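Long-range contact in AT27789p (Drosophila melanogaster, PDB 5UZN), which probably binds RNA, including mRNA, this chain being the third quasi-RNA recognition motif (qRRM3) of the hnRNP F/H homolog Glorund: residues 22-32 with 70-81. Numbering follows the deposited sequence.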
ATOM      1  N   SER A  22      -1.890  -7.721  -8.704  1.00 18.87           N
ATOM      2  CA  SER A  22      -1.931  -6.297  -8.370  1.00 17.59           C
ATOM      3  C   SER A  22      -0.526  -5.753  -8.131  1.00 27.61           C
ATOM      4  O   SER A  22       0.202  -6.255  -7.266  1.00 23.85           O
ATOM      5  CB  SER A  22      -2.804  -6.055  -7.143  1.00 24.08           C
ATOM      6  OG  SER A  22      -4.174  -6.145  -7.493  1.00 27.40           O
ATOM      7  N   PHE A  23      -0.160  -4.711  -8.877  1.00 18.24           N
ATOM      8  CA  PHE A  23       1.171  -4.146  -8.762  1.00 25.29           C
ATOM      9  C   PHE A  23       1.085  -2.698  -8.327  1.00 21.63           C
ATOM     10  O   PHE A  23       0.095  -2.315  -7.698  1.00 20.37           O
ATOM     11  CB  PHE A  23       1.908  -4.331 -10.079  1.00 29.17           C
ATOM     12  CG  PHE A  23       2.002  -5.767 -10.482  1.00 29.95           C
ATOM     13  CD1 PHE A  23       2.916  -6.600  -9.863  1.00 30.12           C
ATOM     14  CD2 PHE A  23       1.131  -6.303 -11.432  1.00 27.07           C
ATOM     15  CE1 PHE A  23       2.998  -7.931 -10.200  1.00 39.18           C
ATOM     16  CE2 PHE A  23       1.200  -7.641 -11.769  1.00 34.86           C
ATOM     17  CZ  PHE A  23       2.140  -8.459 -11.156  1.00 23.45           C
ATOM     18  N   GLU A  24       2.103  -1.888  -8.639  1.00 16.14           N
ATOM     19  CA  GLU A  24       2.154  -0.552  -8.051  1.00 19.37           C
ATOM     20  C   GLU A  24       0.935   0.277  -8.436  1.00 19.76           C
ATOM     21  O   GLU A  24       0.333   0.931  -7.580  1.00 16.80           O
ATOM     22  CB  GLU A  24       3.449   0.155  -8.456  1.00 23.46           C
ATOM     23  CG  GLU A  24       4.646  -0.275  -7.582  1.00 29.60           C
ATOM     24  CD  GLU A  24       5.985   0.305  -8.023  1.00 33.15           C
ATOM     25  OE1 GLU A  24       6.966  -0.468  -8.114  1.00 39.68           O
ATOM     26  OE2 GLU A  24       6.067   1.528  -8.266  1.00 39.78           O
ATOM     27  N   ASN A  25       0.543   0.260  -9.720  1.00 17.48           N
ATOM     28  CA  ASN A  25      -0.563   1.122 -10.126  1.00 23.16           C
ATOM     29  C   ASN A  25      -1.859   0.748  -9.422  1.00 18.02           C
ATOM     30  O   ASN A  25      -2.685   1.627  -9.160  1.00 23.53           O
ATOM     31  CB  ASN A  25      -0.722   1.113 -11.650  1.00 23.34           C
ATOM     32  CG  ASN A  25       0.327   1.993 -12.345  1.00 35.51           C
ATOM     33  OD1 ASN A  25       0.783   3.009 -11.796  1.00 34.58           O
ATOM     34  ND2 ASN A  25       0.724   1.596 -13.543  1.00 35.56           N
ATOM     35  N   ASP A  26      -2.052  -0.530  -9.078  1.00 18.24           N
ATOM     36  CA  ASP A  26      -3.233  -0.893  -8.292  1.00 17.55           C
ATOM     37  C   ASP A  26      -3.175  -0.322  -6.876  1.00 16.09           C
ATOM     38  O   ASP A  26      -4.216   0.030  -6.302  1.00 17.54           O
ATOM     39  CB  ASP A  26      -3.379  -2.408  -8.220  1.00 17.05           C
ATOM     40  CG  ASP A  26      -4.319  -2.954  -9.264  1.00 31.88           C
ATOM     41  OD1 ASP A  26      -4.603  -2.229 -10.233  1.00 29.79           O
ATOM     42  OD2 ASP A  26      -4.776  -4.109  -9.108  1.00 30.59           O
ATOM     43  N   VAL A  27      -1.986  -0.255  -6.274  1.00 17.50           N
ATOM     44  CA  VAL A  27      -1.896   0.379  -4.959  1.00 15.35           C
ATOM     45  C   VAL A  27      -2.223   1.858  -5.074  1.00 21.40           C
ATOM     46  O   VAL A  27      -3.020   2.392  -4.293  1.00 17.86           O
ATOM     47  CB  VAL A  27      -0.511   0.132  -4.326  1.00 19.24           C
ATOM     48  CG1 VAL A  27      -0.398   0.817  -2.963  1.00 12.38           C
ATOM     49  CG2 VAL A  27      -0.333  -1.352  -4.098  1.00 14.88           C
ATOM     50  N   PHE A  28      -1.673   2.537  -6.058  1.00 22.04           N
ATOM     51  CA  PHE A  28      -1.992   3.928  -6.254  1.00 19.87           C
ATOM     52  C   PHE A  28      -3.506   4.090  -6.425  1.00 22.20           C
ATOM     53  O   PHE A  28      -4.085   4.932  -5.834  1.00 22.23           O
ATOM     54  CB  PHE A  28      -1.191   4.527  -7.414  1.00 27.02           C
ATOM     55  CG  PHE A  28       0.245   4.883  -7.072  1.00 24.60           C
ATOM     56  CD1 PHE A  28       0.539   5.922  -6.268  1.00 25.15           C
ATOM     57  CD2 PHE A  28       1.289   4.171  -7.591  1.00 28.56           C
ATOM     58  CE1 PHE A  28       1.846   6.258  -5.978  1.00 38.46           C
ATOM     59  CE2 PHE A  28       2.593   4.494  -7.305  1.00 28.26           C
ATOM     60  CZ  PHE A  28       2.866   5.542  -6.487  1.00 22.77           C
ATOM     61  N   LYS A  29      -4.162   3.233  -7.194  1.00 21.27           N
ATOM     62  CA  LYS A  29      -5.611   3.356  -7.382  1.00 19.58           C
ATOM     63  C   LYS A  29      -6.366   3.132  -6.085  1.00 19.94           C
ATOM     64  O   LYS A  29      -7.422   3.738  -5.860  1.00 21.24           O
ATOM     65  CB  LYS A  29      -6.104   2.358  -8.432  1.00 32.57           C
ATOM     66  CG  LYS A  29      -5.680   2.686  -9.854  1.00 30.00           C
ATOM     67  CD  LYS A  29      -6.182   1.626 -10.834  1.00 44.17           C
ATOM     68  CE  LYS A  29      -5.718   1.913 -12.264  1.00 39.35           C
ATOM     69  NZ  LYS A  29      -6.120   0.830 -13.217  1.00 46.29           N
ATOM     70  N   PHE A  30      -5.828   2.271  -5.223  1.00 22.80           N
ATOM     71  CA  PHE A  30      -6.467   1.927  -3.959  1.00 20.26           C
ATOM     72  C   PHE A  30      -6.552   3.134  -3.029  1.00 17.91           C
ATOM     73  O   PHE A  30      -7.565   3.328  -2.352  1.00 17.22           O
ATOM     74  CB  PHE A  30      -5.695   0.769  -3.313  1.00 16.31           C
ATOM     75  CG  PHE A  30      -6.323   0.244  -2.046  1.00 20.58           C
ATOM     76  CD1 PHE A  30      -7.344  -0.690  -2.102  1.00 19.98           C
ATOM     77  CD2 PHE A  30      -5.919   0.712  -0.810  1.00 20.05           C
ATOM     78  CE1 PHE A  30      -7.925  -1.163  -0.953  1.00 18.90           C
ATOM     79  CE2 PHE A  30      -6.495   0.221   0.348  1.00 21.26           C
ATOM     80  CZ  PHE A  30      -7.505  -0.717   0.267  1.00 19.49           C
ATOM     81  N   PHE A  31      -5.517   3.970  -3.001  1.00 18.60           N
ATOM     82  CA  PHE A  31      -5.479   5.106  -2.088  1.00 16.67           C
ATOM     83  C   PHE A  31      -5.908   6.422  -2.722  1.00 27.32           C
ATOM     84  O   PHE A  31      -5.855   7.458  -2.049  1.00 18.76           O
ATOM     85  CB  PHE A  31      -4.070   5.276  -1.509  1.00 22.94           C
ATOM     86  CG  PHE A  31      -3.655   4.171  -0.590  1.00 19.89           C
ATOM     87  CD1 PHE A  31      -4.321   3.968   0.616  1.00 19.61           C
ATOM     88  CD2 PHE A  31      -2.600   3.348  -0.921  1.00 18.75           C
ATOM     89  CE1 PHE A  31      -3.937   2.959   1.463  1.00 13.61           C
ATOM     90  CE2 PHE A  31      -2.200   2.340  -0.074  1.00 18.92           C
ATOM     91  CZ  PHE A  31      -2.877   2.139   1.114  1.00 18.84           C
ATOM     92  N   GLU A  32      -6.299   6.434  -3.993  1.00 23.91           N
ATOM     93  CA  GLU A  32      -6.587   7.717  -4.622  1.00 25.05           C
ATOM     94  C   GLU A  32      -7.802   8.311  -3.924  1.00 18.47           C
ATOM     95  O   GLU A  32      -8.678   7.572  -3.496  1.00 26.18           O
ATOM     96  CB  GLU A  32      -6.827   7.561  -6.135  1.00 28.10           C
ATOM     97  CG  GLU A  32      -8.140   6.901  -6.480  1.00 43.78           C
ATOM     98  CD  GLU A  32      -8.221   6.472  -7.930  1.00 50.86           C
ATOM     99  OE1 GLU A  32      -9.289   5.951  -8.316  1.00 56.95           O
ATOM    100  OE2 GLU A  32      -7.218   6.635  -8.671  1.00 38.33           O
ATOM    101  N   HIS A  70     -10.124   4.731   1.512  1.00 36.73           N
ATOM    102  CA  HIS A  70      -9.535   3.894   0.479  1.00 33.01           C
ATOM    103  C   HIS A  70     -10.654   3.033  -0.096  1.00 46.15           C
ATOM    104  O   HIS A  70     -11.752   2.955   0.462  1.00 44.42           O
ATOM    105  CB  HIS A  70      -8.401   3.043   1.058  1.00 30.90           C
ATOM    106  CG  HIS A  70      -8.782   2.282   2.296  1.00 29.89           C
ATOM    107  ND1 HIS A  70      -9.442   1.074   2.247  1.00 41.81           N
ATOM    108  CD2 HIS A  70      -8.572   2.541   3.611  1.00 33.52           C
ATOM    109  CE1 HIS A  70      -9.637   0.629   3.476  1.00 40.36           C
ATOM    110  NE2 HIS A  70      -9.113   1.496   4.323  1.00 27.19           N
ATOM    111  N   ARG A  71     -10.371   2.380  -1.220  1.00 43.61           N
ATOM    112  CA  ARG A  71     -11.394   1.537  -1.825  1.00 37.83           C
ATOM    113  C   ARG A  71     -11.731   0.355  -0.924  1.00 38.30           C
ATOM    114  O   ARG A  71     -10.971  -0.027  -0.028  1.00 37.92           O
ATOM    115  CB  ARG A  71     -10.946   1.036  -3.198  1.00 37.95           C
ATOM    116  CG  ARG A  71     -11.117   2.070  -4.317  1.00 49.02           C
ATOM    117  CD  ARG A  71      -9.935   2.011  -5.272  1.00 42.94           C
ATOM    118  NE  ARG A  71     -10.311   2.060  -6.686  1.00 67.32           N
ATOM    119  CZ  ARG A  71     -10.388   3.181  -7.400  1.00 68.92           C
ATOM    120  NH1 ARG A  71     -10.147   4.353  -6.826  1.00 55.50           N
ATOM    121  NH2 ARG A  71     -10.717   3.136  -8.685  1.00 51.92           N
ATOM    122  N   GLU A  72     -12.899  -0.231  -1.172  1.00 32.47           N
ATOM    123  CA  GLU A  72     -13.327  -1.352  -0.345  1.00 39.67           C
ATOM    124  C   GLU A  72     -12.494  -2.592  -0.626  1.00 29.35           C
ATOM    125  O   GLU A  72     -12.234  -3.381   0.281  1.00 36.97           O
ATOM    126  CB  GLU A  72     -14.818  -1.606  -0.566  1.00 50.83           C
ATOM    127  CG  GLU A  72     -15.651  -0.332  -0.364  1.00 65.30           C
ATOM    128  CD  GLU A  72     -17.063  -0.436  -0.913  1.00 78.16           C
ATOM    129  OE1 GLU A  72     -17.394   0.315  -1.859  1.00 73.93           O
ATOM    130  OE2 GLU A  72     -17.842  -1.263  -0.391  1.00 77.54           O
ATOM    131  N   GLN A  73     -12.035  -2.754  -1.858  1.00 34.15           N
ATOM    132  CA  GLN A  73     -11.256  -3.910  -2.254  1.00 22.29           C
ATOM    133  C   GLN A  73     -10.196  -3.447  -3.239  1.00 14.71           C
ATOM    134  O   GLN A  73     -10.329  -2.397  -3.866  1.00 21.97           O
ATOM    135  CB  GLN A  73     -12.121  -4.998  -2.917  1.00 26.17           C
ATOM    136  CG  GLN A  73     -13.140  -5.669  -2.014  1.00 29.28           C
ATOM    137  CD  GLN A  73     -13.737  -6.915  -2.661  1.00 31.83           C
ATOM    138  OE1 GLN A  73     -14.175  -6.884  -3.814  1.00 28.54           O
ATOM    139  NE2 GLN A  73     -13.739  -8.021  -1.922  1.00 38.75           N
ATOM    140  N   MET A  74      -9.128  -4.227  -3.357  1.00 18.37           N
ATOM    141  CA  MET A  74      -8.225  -4.122  -4.502  1.00 18.31           C
ATOM    142  C   MET A  74      -8.523  -5.318  -5.393  1.00 21.32           C
ATOM    143  O   MET A  74      -8.415  -6.465  -4.946  1.00 19.07           O
ATOM    144  CB  MET A  74      -6.766  -4.127  -4.068  1.00 20.97           C
ATOM    145  CG  MET A  74      -5.812  -3.845  -5.202  1.00 25.65           C
ATOM    146  SD  MET A  74      -4.114  -4.066  -4.656  1.00 25.60           S
ATOM    147  CE  MET A  74      -4.027  -2.871  -3.318  1.00 19.88           C
ATOM    148  N   GLY A  75      -8.908  -5.063  -6.629  1.00 23.37           N
ATOM    149  CA  GLY A  75      -9.479  -6.154  -7.393  1.00 31.00           C
ATOM    150  C   GLY A  75     -10.681  -6.672  -6.634  1.00 22.99           C
ATOM    151  O   GLY A  75     -11.586  -5.918  -6.272  1.00 24.70           O
ATOM    152  N   SER A  76     -10.689  -7.961  -6.323  1.00 25.54           N
ATOM    153  CA  SER A  76     -11.793  -8.521  -5.561  1.00 28.63           C
ATOM    154  C   SER A  76     -11.313  -9.098  -4.237  1.00 31.17           C
ATOM    155  O   SER A  76     -11.912 -10.042  -3.726  1.00 23.10           O
ATOM    156  CB  SER A  76     -12.541  -9.586  -6.363  1.00 31.32           C
ATOM    157  OG  SER A  76     -11.671 -10.360  -7.171  1.00 29.63           O
ATOM    158  N   ARG A  77     -10.230  -8.544  -3.677  1.00 22.57           N
ATOM    159  CA  ARG A  77      -9.711  -8.960  -2.376  1.00 25.30           C
ATOM    160  C   ARG A  77      -9.831  -7.820  -1.375  1.00 20.93           C
ATOM    161  O   ARG A  77      -9.679  -6.652  -1.726  1.00 20.95           O
ATOM    162  CB  ARG A  77      -8.245  -9.410  -2.457  1.00 26.97           C
ATOM    163  CG  ARG A  77      -8.047 -10.738  -3.191  1.00 34.50           C
ATOM    164  CD  ARG A  77      -6.593 -11.131  -3.171  1.00 48.77           C
ATOM    165  NE  ARG A  77      -6.358 -12.476  -2.661  1.00 55.60           N
ATOM    166  CZ  ARG A  77      -6.209 -13.548  -3.436  1.00 57.97           C
ATOM    167  NH1 ARG A  77      -5.991 -14.736  -2.887  1.00 58.24           N
ATOM    168  NH2 ARG A  77      -6.273 -13.438  -4.760  1.00 50.49           N
ATOM    169  N   TYR A  78     -10.157  -8.154  -0.134  1.00 19.56           N
ATOM    170  CA  TYR A  78     -10.097  -7.164   0.924  1.00 20.53           C
ATOM    171  C   TYR A  78      -8.646  -7.033   1.362  1.00 18.88           C
ATOM    172  O   TYR A  78      -7.963  -8.043   1.547  1.00 23.25           O
ATOM    173  CB  TYR A  78     -10.972  -7.580   2.100  1.00 25.64           C
ATOM    174  CG  TYR A  78     -12.396  -7.836   1.710  1.00 26.63           C
ATOM    175  CD1 TYR A  78     -13.262  -6.785   1.467  1.00 20.17           C
ATOM    176  CD2 TYR A  78     -12.877  -9.138   1.580  1.00 35.94           C
ATOM    177  CE1 TYR A  78     -14.593  -7.024   1.103  1.00 33.62           C
ATOM    178  CE2 TYR A  78     -14.176  -9.382   1.219  1.00 26.78           C
ATOM    179  CZ  TYR A  78     -15.036  -8.327   0.984  1.00 27.57           C
ATOM    180  OH  TYR A  78     -16.340  -8.583   0.633  1.00 31.94           O
ATOM    181  N   ILE A  79      -8.178  -5.795   1.497  1.00 19.99           N
ATOM    182  CA  ILE A  79      -6.795  -5.483   1.859  1.00 19.16           C
ATOM    183  C   ILE A  79      -6.733  -5.164   3.347  1.00 17.24           C
ATOM    184  O   ILE A  79      -7.564  -4.405   3.857  1.00 17.08           O
ATOM    185  CB  ILE A  79      -6.281  -4.290   1.033  1.00 21.22           C
ATOM    186  CG1 ILE A  79      -6.396  -4.572  -0.474  1.00 28.15           C
ATOM    187  CG2 ILE A  79      -4.878  -3.881   1.476  1.00 19.71           C
ATOM    188  CD1 ILE A  79      -5.695  -5.846  -0.918  1.00 27.57           C
ATOM    189  N   GLU A  80      -5.743  -5.718   4.051  1.00 19.77           N
ATOM    190  CA  GLU A  80      -5.488  -5.333   5.437  1.00 18.23           C
ATOM    191  C   GLU A  80      -4.397  -4.279   5.493  1.00 20.25           C
ATOM    192  O   GLU A  80      -3.299  -4.503   4.969  1.00 21.75           O
ATOM    193  CB  GLU A  80      -5.039  -6.524   6.270  1.00 20.22           C
ATOM    194  CG  GLU A  80      -6.063  -7.565   6.576  1.00 32.79           C
ATOM    195  CD  GLU A  80      -5.475  -8.552   7.541  1.00 34.81           C
ATOM    196  OE1 GLU A  80      -5.656  -8.343   8.759  1.00 39.19           O
ATOM    197  OE2 GLU A  80      -4.767  -9.484   7.081  1.00 34.13           O
ATOM    198  N   LEU A  81      -4.674  -3.162   6.162  1.00 20.51           N
ATOM    199  CA  LEU A  81      -3.731  -2.061   6.289  1.00 16.38           C
ATOM    200  C   LEU A  81      -3.169  -2.028   7.706  1.00 19.36           C
ATOM    201  O   LEU A  81      -3.907  -2.222   8.672  1.00 19.57           O
ATOM    202  CB  LEU A  81      -4.399  -0.722   5.973  1.00 21.92           C
ATOM    203  CG  LEU A  81      -4.986  -0.646   4.564  1.00 25.56           C
ATOM    204  CD1 LEU A  81      -5.538   0.750   4.321  1.00 29.18           C
ATOM    205  CD2 LEU A  81      -3.916  -1.008   3.536  1.00 18.64           C
TER
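Phe30, on helix 24-31, drives its ring into the loop of residues 70-79 and is enclosed there. Its CG stands anti to the backbone N (chi1 -175°), which carries the ring out from the helix between His70 and Met74. The His70 ring lies beside it with planes 19° apart, but the two are slid so far that they barely overlap; Phe30 CZ comes 3.3 Å from His70 ND1. His70 ND1 donates to Arg71 O at 3.0 Å, near the ring plane, which restrains the imidazole's rotation. Ile79 CG1 reaches Phe30 CE1 at 3.8 Å, while Leu81 CD1 meets the ring at its edge and also touches Phe31. A flat apolar ring can fill this place between aliphatic Met74, Ile79 and Leu81 and the slid imidazole, with Arg71 N over one face.

In the RRM fold, a four-stranded antiparallel sheet backed by two helices, this loop joins helix 60-68 to strand 80-86 at one edge of the sheet, and the contact ties it to the other helix. The Met74 side chain, unbranched and flexible, crosses that of Phe30 at about a right angle. Extended through chi1 and chi2, it carries SD to 3.4 Å from Ser22 CB. The bend at chi3 then turns the methyl CE back toward Phe30 CB and to 4.1 Å from Val27 CG2. Ser22 OG in turn donates to Asp26 OD2 beside the thioether.

Toward solvent the contact is looser and polar. Arg71 N donates to Phe30 O (3.2 Å, 161°), tying the loop to the last turn of the helix. Beyond it the long, exposed Arg71 side chain bends back so that one guanidinium face lies over the Lys29 carbonyl carbon, with no hydrogen bond to its oxygen. Arg71 NH1 and Glu32 OE1 pair as a salt bridge, but their modelled separation of 2.3 Å is implausibly short and its detail doubtful.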